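Probable glycosidase crf1 (Neosartorya fumigata, PDB 6IBU) transfers chitin to 1,6-beta-glucan, and also to other chitin chains, in the fungal cell wall, coupling chitinase activity to transglycosylation. Local coordinates at residues D95-D100 with F174-M179; V90-D95 with R180-S185; F68-A73 with W146-V151; T113-K118 with V159-T164. One frame throughout, in Å; residues are numbered along the deposited sequence.

In the fold
All four contacts lie in the GH16 domain, a sandwich of two antiparallel sheets. Contact 2 pairs two strands of the catalytic sheet and holds Arg182, which binds chitin; contact 1, about 9 Å away between centres, holds the probable nucleophile Glu98, whose side chain is about 7 Å from that of Arg182. The two share Asp95 and are joined by Val99 O and Leu91 N, 2.7 Å apart. Contact 3 lies within the other sheet, and contact 4 packs a strand of that sheet on strand 110-116 of the catalytic one; their centres are about 11 Å apart, and Val151 O lies 2.8 Å from Leu163 N. Trp146 NE1 reaches contact 1, 2.9 Å from Pro175 O.

Contact 1: residues D95-D100 with F174-M179; sequences DLDEVD and FPQTPM
Asp97 and Pro175 bring the two backbones to 4.7 Å between their CA atoms, where the turn entering strand 98-105 passes the irregular loop that leads to the strand of Arg182. An Asx turn shapes this entry: Asp95 OD1 accepts from Asp97 N at 3.2 Å, on the anti side of the carboxylate. The chain then runs into the ExDxE signature of the GH16 beta-sandwich, which holds Glu98, probably the nucleophile, and Glu102, probably the proton donor. Asp97 has the largest share of the contact. Its CG stands beside the backbone N, anti to the carbonyl carbon (chi1 -77°), and lies 3.6 Å from Pro175 CA. OD2 takes a nearly straight bond from Gln176 N (3.0 Å, 171°), the donor standing well above the carboxylate plane, 60° out of it. On the other branch, OD1 accepts from Lys118 N and has a water close by that also lies near Phe174 O, so backbone groups hold both oxygens of this buried carboxylate. Thr177 OG1, whose position is doubtful, sits between two acids, 2.9 Å from Asp97 OD2 and 3.0 Å from Asp95 OD1. Asp95 meets Thr177 tip to tip and takes a further bond from Ser93 OG, whereas Asp97 crosses Thr177 at about a right angle. Along strand 98-105 the contact becomes apolar: Val99 crosses Pro175 at about a right angle, CG2 being 3.6 Å from Pro175 CG. Met179 SD comes within 4.0 Å of Asp97 O.

Contact 2: residues V90-D95 with R180-S185; sequences VLESDD and RLRLGS
Arg182, Glu92 and Val90 bury most of the surface here, all three on the sheet face that also carries Arg180. The guanidinium of Arg182 meets Glu92 in a salt bridge: NH1 gives its proton to OE1 at 3.2 Å with a moderately bent angle of 149°, arriving on the syn side of the carboxylate. The two planar groups are turned 31° against each other. Glu92 CG is anti to the backbone N (chi1 -176°), and the extended chain beyond it carries OE1 to Arg182, where it also lies 3.6 Å from CD. A second acid, Asp63, forms a salt bridge with Arg182 NE. These strands are antiparallel neighbours in the catalytic sheet of the GH16 sandwich, and Arg182 binds chitin; Glu92 and Asp63 together probably set the pose of its guanidinium. Val90 and Arg182 form a hydrogen-bonded pair, Arg182 N to Val90 O at 2.7 Å and Val90 N to Arg182 O at 2.9 Å. Val90 CB lies 4.1 Å from Arg182 CB. Glu92 and Arg180 repeat that pattern. Between them, the non-hydrogen-bonded pair Leu91 and Leu181 points to the opposite face, where Leu91 CD2 touches Leu181 CD1 at 3.7 Å.

Contact 3: residues F68-A73 with W146-V151; sequences FFFGKA and WTKDAV
Trp146 packs with Phe68 and Phe70 in an aromatic cluster, secured by a short backbone pairing in the sheet of the GH16 beta-sandwich opposite the catalytic one. Two hydrogen bonds tie Gly71 to Trp146 as an antiparallel hydrogen-bonded pair: Gly71 N to Trp146 O, and Trp146 N to Gly71 O, both 2.8 Å. Among the rings, Phe68 and Trp146 make a T-shaped contact, planes at 86°, in which the edge of the indole's six-membered ring points at the Phe68 face; CZ3 of Trp146 stands above the rim of that face, and Phe68 CE2 lies 3.6 Å from Trp146 CE3. Phe70 meets the five-membered ring obliquely, planes at 46°, its CE1 being 3.4 Å from Trp146 NE1. Trp146 CG is anti to the backbone N (chi1 170°); the backbone of Phe70 passes over one indole face, its N 3.3 Å from Trp146 CZ3. The buried indole N-H is satisfied by Pro175 O. The aliphatic part of Lys148 packs on the Phe70 ring, Lys148 CB 3.9 Å from Phe70 CZ, and its charged end makes a cation-pi contact with Trp239. The segment 146-151 turns between strands 140-146 and 150-155. Strand 71-78, which starts at Gly71, lies between 140-146 and 212-223 in its sheet, and Phe68 reaches inward to Leu91 of strand 85-93 and Ile221 of strand 212-223.

Contact 4: residues T113-K118 with V159-T164; sequences TNYFGK and VVRTLT
Arg161 reaches from strand 158-164 to Thr113 and Tyr115 of strand 110-116, and its side chain can be followed between the two sheets of the sandwich. From CB the chain leaves with CG anti to the backbone N (chi1 -178°) and stays extended through CG to NE. CD is the first atom to touch, 3.1 Å from Thr113 OG1. Farther on, NE and CZ pass the same hydroxyl at 3.9 Å each. NH1 then gives a proton to Thr113 OG1 (3.0 Å, 164°), with the oxygen close to the guanidinium plane, and it also bonds to Arg126 O; Thr113 OG1 has a further partner in Thr128 O. At the tip NH2 meets the edge of the Tyr115 ring, 3.7 Å from CE1, with the guanidinium and ring planes 69° apart. Leu163 covers one face of the same ring: its CD2 stands 3.4 Å from the centroid of the Tyr115 ring, almost on its normal, in a CH-pi contact; CD1 lies 3.8 Å from Tyr115 CZ. Val160 and Arg161 form a classic beta bulge opposite Trp153, on whose ring Arg161 also makes a cation-pi contact. The strands run nearly parallel, and the axes of 113-116 and 159-164 come within 9.2 Å, with 158-164 beside 150-155 in one sheet and 110-116 between 98-105 and 128-131 in the other.

Contact 1: residues D95-D100 with F174-M179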
# COMPACT_ATOMS: atom_id res chain seq x y z
N ASP A 95 -4.25 -9.22 9.94
CA ASP A 95 -5.06 -10.38 9.44
C ASP A 95 -5.11 -10.37 7.91
O ASP A 95 -5.77 -11.19 7.31
CB ASP A 95 -6.46 -10.53 10.05
CG ASP A 95 -7.49 -9.47 9.71
OD1 ASP A 95 -7.22 -8.61 8.86
OD2 ASP A 95 -8.58 -9.50 10.32
N LEU A 96 -4.28 -9.55 7.30
CA LEU A 96 -4.10 -9.51 5.83
C LEU A 96 -5.36 -8.94 5.16
O LEU A 96 -5.57 -9.25 4.02
CB LEU A 96 -3.75 -10.90 5.29
CG LEU A 96 -2.44 -11.42 5.86
CD1 LEU A 96 -2.10 -12.79 5.27
CD2 LEU A 96 -1.31 -10.41 5.58
N ASP A 97 -6.13 -8.10 5.85
CA ASP A 97 -6.98 -7.11 5.15
C ASP A 97 -6.02 -6.21 4.39
O ASP A 97 -4.90 -5.98 4.85
CB ASP A 97 -7.84 -6.28 6.09
CG ASP A 97 -9.07 -7.01 6.63
OD1 ASP A 97 -9.48 -8.02 6.03
OD2 ASP A 97 -9.60 -6.55 7.68
N GLU A 98 -6.42 -5.72 3.23
CA GLU A 98 -5.45 -5.03 2.39
C GLU A 98 -6.14 -4.19 1.33
O GLU A 98 -7.09 -4.66 0.76
CB GLU A 98 -4.56 -6.06 1.74
CG GLU A 98 -3.19 -5.53 1.45
CD GLU A 98 -2.86 -5.51 -0.03
OE1 GLU A 98 -1.80 -6.07 -0.40
OE2 GLU A 98 -3.68 -4.97 -0.82
N VAL A 99 -5.60 -3.01 1.09
CA VAL A 99 -6.01 -2.08 0.01
C VAL A 99 -4.72 -1.60 -0.63
O VAL A 99 -3.80 -1.22 0.12
CB VAL A 99 -6.85 -0.92 0.56
CG1 VAL A 99 -7.17 0.08 -0.52
CG2 VAL A 99 -8.11 -1.42 1.24
N ASP A 100 -4.64 -1.58 -1.95
CA ASP A 100 -3.38 -1.17 -2.58
C ASP A 100 -3.60 -0.51 -3.94
O ASP A 100 -4.71 -0.63 -4.54
CB ASP A 100 -2.38 -2.33 -2.66
CG ASP A 100 -2.75 -3.41 -3.63
OD1 ASP A 100 -2.66 -3.15 -4.84
OD2 ASP A 100 -3.08 -4.54 -3.18
N PHE A 174 -14.43 -7.23 3.58
CA PHE A 174 -14.19 -5.77 3.61
C PHE A 174 -12.99 -5.47 4.49
O PHE A 174 -12.95 -5.93 5.63
CB PHE A 174 -15.43 -5.03 4.10
CG PHE A 174 -15.37 -3.55 3.87
CD1 PHE A 174 -15.58 -3.02 2.62
CD2 PHE A 174 -15.07 -2.69 4.92
CE1 PHE A 174 -15.50 -1.65 2.41
CE2 PHE A 174 -15.02 -1.32 4.72
CZ PHE A 174 -15.23 -0.81 3.47
N PRO A 175 -11.96 -4.73 4.02
CA PRO A 175 -10.83 -4.36 4.88
C PRO A 175 -11.33 -3.54 6.07
O PRO A 175 -11.95 -2.56 5.84
CB PRO A 175 -9.94 -3.52 3.97
CG PRO A 175 -10.30 -4.00 2.58
CD PRO A 175 -11.79 -4.28 2.64
N GLN A 176 -11.13 -4.00 7.30
CA GLN A 176 -11.79 -3.36 8.46
C GLN A 176 -11.00 -3.61 9.74
O GLN A 176 -11.59 -3.55 10.80
CB GLN A 176 -13.21 -3.88 8.64
CG GLN A 176 -13.30 -5.38 8.87
CD GLN A 176 -14.74 -5.83 8.85
OE1 GLN A 176 -15.48 -5.67 9.82
NE2 GLN A 176 -15.15 -6.40 7.73
N THR A 177 -9.70 -3.85 9.63
CA THR A 177 -8.82 -4.00 10.80
C THR A 177 -7.73 -2.95 10.67
O THR A 177 -7.54 -2.42 9.59
CB THR A 177 -8.29 -5.42 10.89
OG1 THR A 177 -7.68 -5.76 9.64
CG2 THR A 177 -9.38 -6.42 11.21
N PRO A 178 -7.01 -2.62 11.76
CA PRO A 178 -6.06 -1.52 11.73
C PRO A 178 -4.97 -1.88 10.71
O PRO A 178 -4.50 -3.00 10.71
CB PRO A 178 -5.48 -1.45 13.14
CG PRO A 178 -6.41 -2.34 13.98
CD PRO A 178 -7.01 -3.34 13.03
N MET A 179 -4.59 -0.91 9.90
CA MET A 179 -3.66 -1.15 8.79
C MET A 179 -2.48 -0.21 8.88
O MET A 179 -2.63 0.89 9.38
CB MET A 179 -4.37 -0.97 7.45
CG MET A 179 -5.28 -2.12 7.14
SD MET A 179 -5.88 -2.17 5.46
CE MET A 179 -6.88 -0.69 5.40
O HOH W 1 -12.12 -8.43 5.62

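Contact 2: residues V90-D95 with R180-S185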
# COMPACT_ATOMS: atom_id res chain seq x y z
N VAL A 90 0.57 0.20 -0.35
CA VAL A 90 -0.24 -0.86 0.31
C VAL A 90 -0.72 -0.40 1.69
O VAL A 90 0.13 -0.12 2.52
CB VAL A 90 0.56 -2.15 0.45
CG1 VAL A 90 -0.23 -3.20 1.22
CG2 VAL A 90 0.98 -2.67 -0.91
N LEU A 91 -2.01 -0.50 1.96
CA LEU A 91 -2.53 -0.53 3.34
C LEU A 91 -2.72 -1.99 3.70
O LEU A 91 -3.35 -2.70 2.90
CB LEU A 91 -3.83 0.25 3.43
CG LEU A 91 -3.69 1.74 3.15
CD1 LEU A 91 -5.04 2.43 3.26
CD2 LEU A 91 -2.68 2.35 4.10
N GLU A 92 -2.15 -2.43 4.81
CA GLU A 92 -2.20 -3.86 5.17
C GLU A 92 -2.38 -4.01 6.68
O GLU A 92 -1.65 -3.35 7.44
CB GLU A 92 -0.94 -4.59 4.70
CG GLU A 92 -1.00 -6.08 4.97
CD GLU A 92 0.14 -6.87 4.33
OE1 GLU A 92 1.31 -6.58 4.68
OE2 GLU A 92 -0.15 -7.74 3.46
N SER A 93 -3.27 -4.93 7.06
CA SER A 93 -3.50 -5.30 8.47
C SER A 93 -2.75 -6.59 8.78
O SER A 93 -2.33 -7.31 7.86
CB SER A 93 -4.97 -5.45 8.74
OG SER A 93 -5.39 -6.78 8.51
N ASP A 94 -2.62 -6.88 10.07
CA ASP A 94 -2.04 -8.14 10.60
C ASP A 94 -2.94 -9.35 10.25
O ASP A 94 -2.33 -10.43 10.21
CB ASP A 94 -1.73 -7.95 12.09
CG ASP A 94 -0.47 -7.13 12.34
OD1 ASP A 94 0.10 -6.58 11.37
OD2 ASP A 94 -0.08 -7.01 13.52
N ASP A 95 -4.25 -9.22 9.94
CA ASP A 95 -5.06 -10.38 9.44
C ASP A 95 -5.11 -10.37 7.91
O ASP A 95 -5.77 -11.19 7.31
CB ASP A 95 -6.46 -10.53 10.05
CG ASP A 95 -7.49 -9.47 9.71
OD1 ASP A 95 -7.22 -8.61 8.86
OD2 ASP A 95 -8.58 -9.50 10.32
N ARG A 180 -1.34 -0.66 8.38
CA ARG A 180 -0.16 0.20 8.25
C ARG A 180 0.04 0.49 6.76
O ARG A 180 -0.58 -0.16 5.92
CB ARG A 180 1.01 -0.42 8.98
CG ARG A 180 1.60 -1.66 8.33
CD ARG A 180 3.08 -1.64 8.60
NE ARG A 180 3.42 -2.64 9.59
CZ ARG A 180 4.30 -2.50 10.58
NH1 ARG A 180 4.99 -1.38 10.75
NH2 ARG A 180 4.48 -3.51 11.41
N LEU A 181 0.79 1.54 6.47
CA LEU A 181 1.08 1.94 5.08
C LEU A 181 2.45 1.39 4.70
O LEU A 181 3.40 1.62 5.44
CB LEU A 181 0.98 3.47 5.02
CG LEU A 181 1.33 4.13 3.69
CD1 LEU A 181 0.40 3.66 2.57
CD2 LEU A 181 1.26 5.64 3.87
N ARG A 182 2.53 0.65 3.60
CA ARG A 182 3.81 0.12 3.05
C ARG A 182 4.04 0.81 1.71
O ARG A 182 3.10 0.89 0.89
CB ARG A 182 3.75 -1.41 2.92
CG ARG A 182 2.97 -2.07 4.05
CD ARG A 182 3.23 -3.55 4.33
NE ARG A 182 4.64 -3.89 4.17
CZ ARG A 182 5.11 -5.09 3.85
NH1 ARG A 182 4.27 -6.10 3.66
NH2 ARG A 182 6.41 -5.27 3.71
N LEU A 183 5.22 1.36 1.48
CA LEU A 183 5.57 1.91 0.16
C LEU A 183 6.76 1.12 -0.36
O LEU A 183 7.69 0.89 0.42
CB LEU A 183 5.93 3.39 0.30
CG LEU A 183 4.80 4.27 0.80
CD1 LEU A 183 5.33 5.64 1.18
CD2 LEU A 183 3.72 4.37 -0.26
N GLY A 184 6.76 0.79 -1.64
CA GLY A 184 7.91 0.07 -2.20
C GLY A 184 7.83 -0.15 -3.68
O GLY A 184 6.74 -0.06 -4.27
N SER A 185 8.98 -0.48 -4.25
CA SER A 185 9.13 -0.91 -5.65
C SER A 185 9.83 -2.26 -5.61
O SER A 185 10.52 -2.52 -4.64
CB SER A 185 9.89 0.11 -6.46
OG SER A 185 11.21 0.25 -5.94

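Contact 3: residues F68-A73 with W146-V151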
# COMPACT_ATOMS: atom_id res chain seq x y z
N PHE A 68 -3.30 2.70 11.61
CA PHE A 68 -4.47 3.58 11.76
C PHE A 68 -5.72 2.73 11.49
O PHE A 68 -5.61 1.68 10.84
CB PHE A 68 -4.30 4.82 10.89
CG PHE A 68 -4.45 4.63 9.41
CD1 PHE A 68 -3.44 4.07 8.66
CD2 PHE A 68 -5.57 5.12 8.76
CE1 PHE A 68 -3.58 3.93 7.29
CE2 PHE A 68 -5.71 4.96 7.39
CZ PHE A 68 -4.72 4.38 6.66
N PHE A 69 -6.84 3.13 12.07
CA PHE A 69 -8.10 2.36 12.08
C PHE A 69 -9.19 3.22 11.47
O PHE A 69 -9.81 4.00 12.21
CB PHE A 69 -8.45 1.94 13.50
CG PHE A 69 -9.59 0.96 13.62
CD1 PHE A 69 -9.83 0.02 12.63
CD2 PHE A 69 -10.38 0.95 14.75
CE1 PHE A 69 -10.85 -0.90 12.76
CE2 PHE A 69 -11.40 0.02 14.89
CZ PHE A 69 -11.62 -0.90 13.90
N PHE A 70 -9.38 3.07 10.17
CA PHE A 70 -10.25 3.89 9.30
C PHE A 70 -9.63 5.27 9.13
O PHE A 70 -8.80 5.66 9.95
CB PHE A 70 -11.68 3.96 9.82
CG PHE A 70 -12.35 2.61 9.83
CD1 PHE A 70 -12.63 2.00 8.62
CD2 PHE A 70 -12.64 1.94 11.00
CE1 PHE A 70 -13.20 0.74 8.56
CE2 PHE A 70 -13.23 0.68 10.95
CZ PHE A 70 -13.50 0.08 9.73
N GLY A 71 -10.02 5.96 8.08
CA GLY A 71 -9.57 7.32 7.78
C GLY A 71 -9.09 7.42 6.35
O GLY A 71 -9.87 7.09 5.43
N LYS A 72 -7.85 7.83 6.14
CA LYS A 72 -7.37 8.26 4.81
C LYS A 72 -5.87 8.01 4.69
O LYS A 72 -5.13 8.31 5.64
CB LYS A 72 -7.68 9.74 4.64
CG LYS A 72 -7.63 10.24 3.21
CD LYS A 72 -7.63 11.74 3.12
CE LYS A 72 -8.54 12.26 2.03
NZ LYS A 72 -8.38 13.72 1.88
N ALA A 73 -5.43 7.51 3.54
CA ALA A 73 -4.00 7.46 3.17
C ALA A 73 -3.85 8.15 1.81
O ALA A 73 -4.52 7.75 0.85
CB ALA A 73 -3.51 6.03 3.20
N TRP A 146 -11.13 5.37 3.64
CA TRP A 146 -11.45 4.05 4.21
C TRP A 146 -12.39 4.24 5.40
O TRP A 146 -11.97 4.76 6.43
CB TRP A 146 -10.14 3.38 4.56
CG TRP A 146 -10.25 2.13 5.36
CD1 TRP A 146 -11.17 1.13 5.23
CD2 TRP A 146 -9.31 1.72 6.35
NE1 TRP A 146 -10.87 0.13 6.11
CE2 TRP A 146 -9.74 0.46 6.80
CE3 TRP A 146 -8.16 2.30 6.90
CZ2 TRP A 146 -9.07 -0.22 7.81
CZ3 TRP A 146 -7.49 1.63 7.88
CH2 TRP A 146 -7.94 0.39 8.33
N THR A 147 -13.64 3.84 5.22
CA THR A 147 -14.68 3.91 6.27
C THR A 147 -15.28 2.53 6.42
O THR A 147 -14.98 1.68 5.58
CB THR A 147 -15.72 4.98 5.93
OG1 THR A 147 -16.56 4.58 4.85
CG2 THR A 147 -15.08 6.29 5.56
N LYS A 148 -16.10 2.33 7.44
CA LYS A 148 -16.78 1.04 7.68
C LYS A 148 -17.83 0.84 6.58
O LYS A 148 -18.24 -0.30 6.38
CB LYS A 148 -17.30 0.93 9.12
CG LYS A 148 -17.92 2.18 9.74
CD LYS A 148 -18.21 2.05 11.22
CE LYS A 148 -16.95 1.96 12.06
NZ LYS A 148 -17.00 2.84 13.26
N ASP A 149 -18.19 1.88 5.82
CA ASP A 149 -19.19 1.76 4.73
C ASP A 149 -18.53 1.46 3.38
O ASP A 149 -19.17 0.83 2.57
CB ASP A 149 -20.06 3.01 4.64
CG ASP A 149 -21.06 3.17 5.78
OD1 ASP A 149 -21.43 2.14 6.43
OD2 ASP A 149 -21.51 4.34 5.98
N ALA A 150 -17.31 1.94 3.12
CA ALA A 150 -16.72 1.92 1.77
C ALA A 150 -15.23 2.25 1.79
O ALA A 150 -14.79 3.09 2.58
CB ALA A 150 -17.42 2.90 0.87
N VAL A 151 -14.50 1.63 0.88
CA VAL A 151 -13.14 2.05 0.47
C VAL A 151 -13.26 2.81 -0.85
O VAL A 151 -13.85 2.30 -1.79
CB VAL A 151 -12.22 0.83 0.32
CG1 VAL A 151 -10.90 1.22 -0.35
CG2 VAL A 151 -11.98 0.19 1.68

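Contact 4: residues T113-K118 with V159-T164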
# COMPACT_ATOMS: atom_id res chain seq x y z
N THR A 113 -5.93 -0.99 -9.08
CA THR A 113 -6.47 -0.90 -7.70
C THR A 113 -6.73 -2.32 -7.23
O THR A 113 -7.02 -3.18 -8.03
CB THR A 113 -7.73 -0.03 -7.60
OG1 THR A 113 -8.76 -0.56 -8.44
CG2 THR A 113 -7.47 1.43 -7.90
N ASN A 114 -6.61 -2.55 -5.95
CA ASN A 114 -6.80 -3.92 -5.43
C ASN A 114 -7.17 -3.92 -3.96
O ASN A 114 -6.87 -2.96 -3.25
CB ASN A 114 -5.53 -4.72 -5.60
CG ASN A 114 -5.82 -6.01 -6.33
OD1 ASN A 114 -6.55 -6.86 -5.84
ND2 ASN A 114 -5.29 -6.10 -7.53
N TYR A 115 -7.77 -5.00 -3.52
CA TYR A 115 -8.02 -5.22 -2.08
C TYR A 115 -8.09 -6.72 -1.85
O TYR A 115 -8.35 -7.47 -2.80
CB TYR A 115 -9.28 -4.48 -1.64
CG TYR A 115 -10.55 -5.24 -1.92
CD1 TYR A 115 -11.17 -5.18 -3.15
CD2 TYR A 115 -11.10 -6.05 -0.94
CE1 TYR A 115 -12.32 -5.90 -3.40
CE2 TYR A 115 -12.27 -6.76 -1.16
CZ TYR A 115 -12.88 -6.67 -2.40
OH TYR A 115 -14.00 -7.38 -2.63
N PHE A 116 -7.78 -7.11 -0.62
CA PHE A 116 -7.97 -8.47 -0.05
C PHE A 116 -8.70 -8.29 1.28
O PHE A 116 -8.43 -7.30 1.98
CB PHE A 116 -6.63 -9.18 0.14
CG PHE A 116 -5.89 -9.35 -1.16
CD1 PHE A 116 -6.20 -10.41 -2.00
CD2 PHE A 116 -4.95 -8.43 -1.59
CE1 PHE A 116 -5.51 -10.60 -3.19
CE2 PHE A 116 -4.31 -8.58 -2.81
CZ PHE A 116 -4.58 -9.67 -3.60
N GLY A 117 -9.61 -9.20 1.57
CA GLY A 117 -10.15 -9.42 2.92
C GLY A 117 -9.49 -10.63 3.54
O GLY A 117 -9.54 -11.70 2.93
N LYS A 118 -8.85 -10.47 4.69
CA LYS A 118 -8.36 -11.59 5.54
C LYS A 118 -7.46 -12.54 4.73
O LYS A 118 -7.51 -13.76 4.99
CB LYS A 118 -9.53 -12.38 6.13
CG LYS A 118 -10.50 -11.52 6.92
CD LYS A 118 -11.57 -12.30 7.59
CE LYS A 118 -12.37 -11.46 8.55
NZ LYS A 118 -13.32 -10.55 7.88
N VAL A 159 -12.62 10.49 -7.95
CA VAL A 159 -12.91 9.10 -7.50
C VAL A 159 -12.70 8.16 -8.70
O VAL A 159 -13.24 8.47 -9.80
CB VAL A 159 -14.32 8.96 -6.92
CG1 VAL A 159 -14.69 7.50 -6.73
CG2 VAL A 159 -14.45 9.71 -5.61
N VAL A 160 -11.92 7.09 -8.54
CA VAL A 160 -11.69 6.12 -9.66
C VAL A 160 -12.26 4.75 -9.32
O VAL A 160 -12.47 3.97 -10.26
CB VAL A 160 -10.20 6.02 -10.05
CG1 VAL A 160 -9.73 7.36 -10.59
CG2 VAL A 160 -9.33 5.55 -8.91
N ARG A 161 -12.50 4.46 -8.04
CA ARG A 161 -13.14 3.19 -7.63
C ARG A 161 -13.75 3.32 -6.25
O ARG A 161 -13.09 3.86 -5.37
CB ARG A 161 -12.12 2.07 -7.59
CG ARG A 161 -12.73 0.72 -7.24
CD ARG A 161 -11.69 -0.36 -7.36
NE ARG A 161 -12.26 -1.63 -6.98
CZ ARG A 161 -11.57 -2.75 -6.86
NH1 ARG A 161 -10.27 -2.76 -7.13
NH2 ARG A 161 -12.20 -3.85 -6.49
N THR A 162 -14.92 2.71 -6.06
CA THR A 162 -15.56 2.55 -4.73
C THR A 162 -15.86 1.08 -4.48
O THR A 162 -16.55 0.46 -5.29
CB THR A 162 -16.85 3.37 -4.63
OG1 THR A 162 -16.55 4.76 -4.79
CG2 THR A 162 -17.53 3.15 -3.30
N LEU A 163 -15.37 0.55 -3.36
CA LEU A 163 -15.75 -0.78 -2.83
C LEU A 163 -16.68 -0.54 -1.64
O LEU A 163 -16.23 -0.01 -0.65
CB LEU A 163 -14.48 -1.53 -2.43
CG LEU A 163 -14.75 -2.79 -1.61
CD1 LEU A 163 -15.39 -3.83 -2.50
CD2 LEU A 163 -13.47 -3.28 -0.96
N THR A 164 -17.96 -0.89 -1.77
CA THR A 164 -18.93 -0.79 -0.66
C THR A 164 -18.79 -2.06 0.18
O THR A 164 -18.34 -3.10 -0.34
CB THR A 164 -20.36 -0.55 -1.15
OG1 THR A 164 -20.83 -1.77 -1.73
CG2 THR A 164 -20.43 0.58 -2.15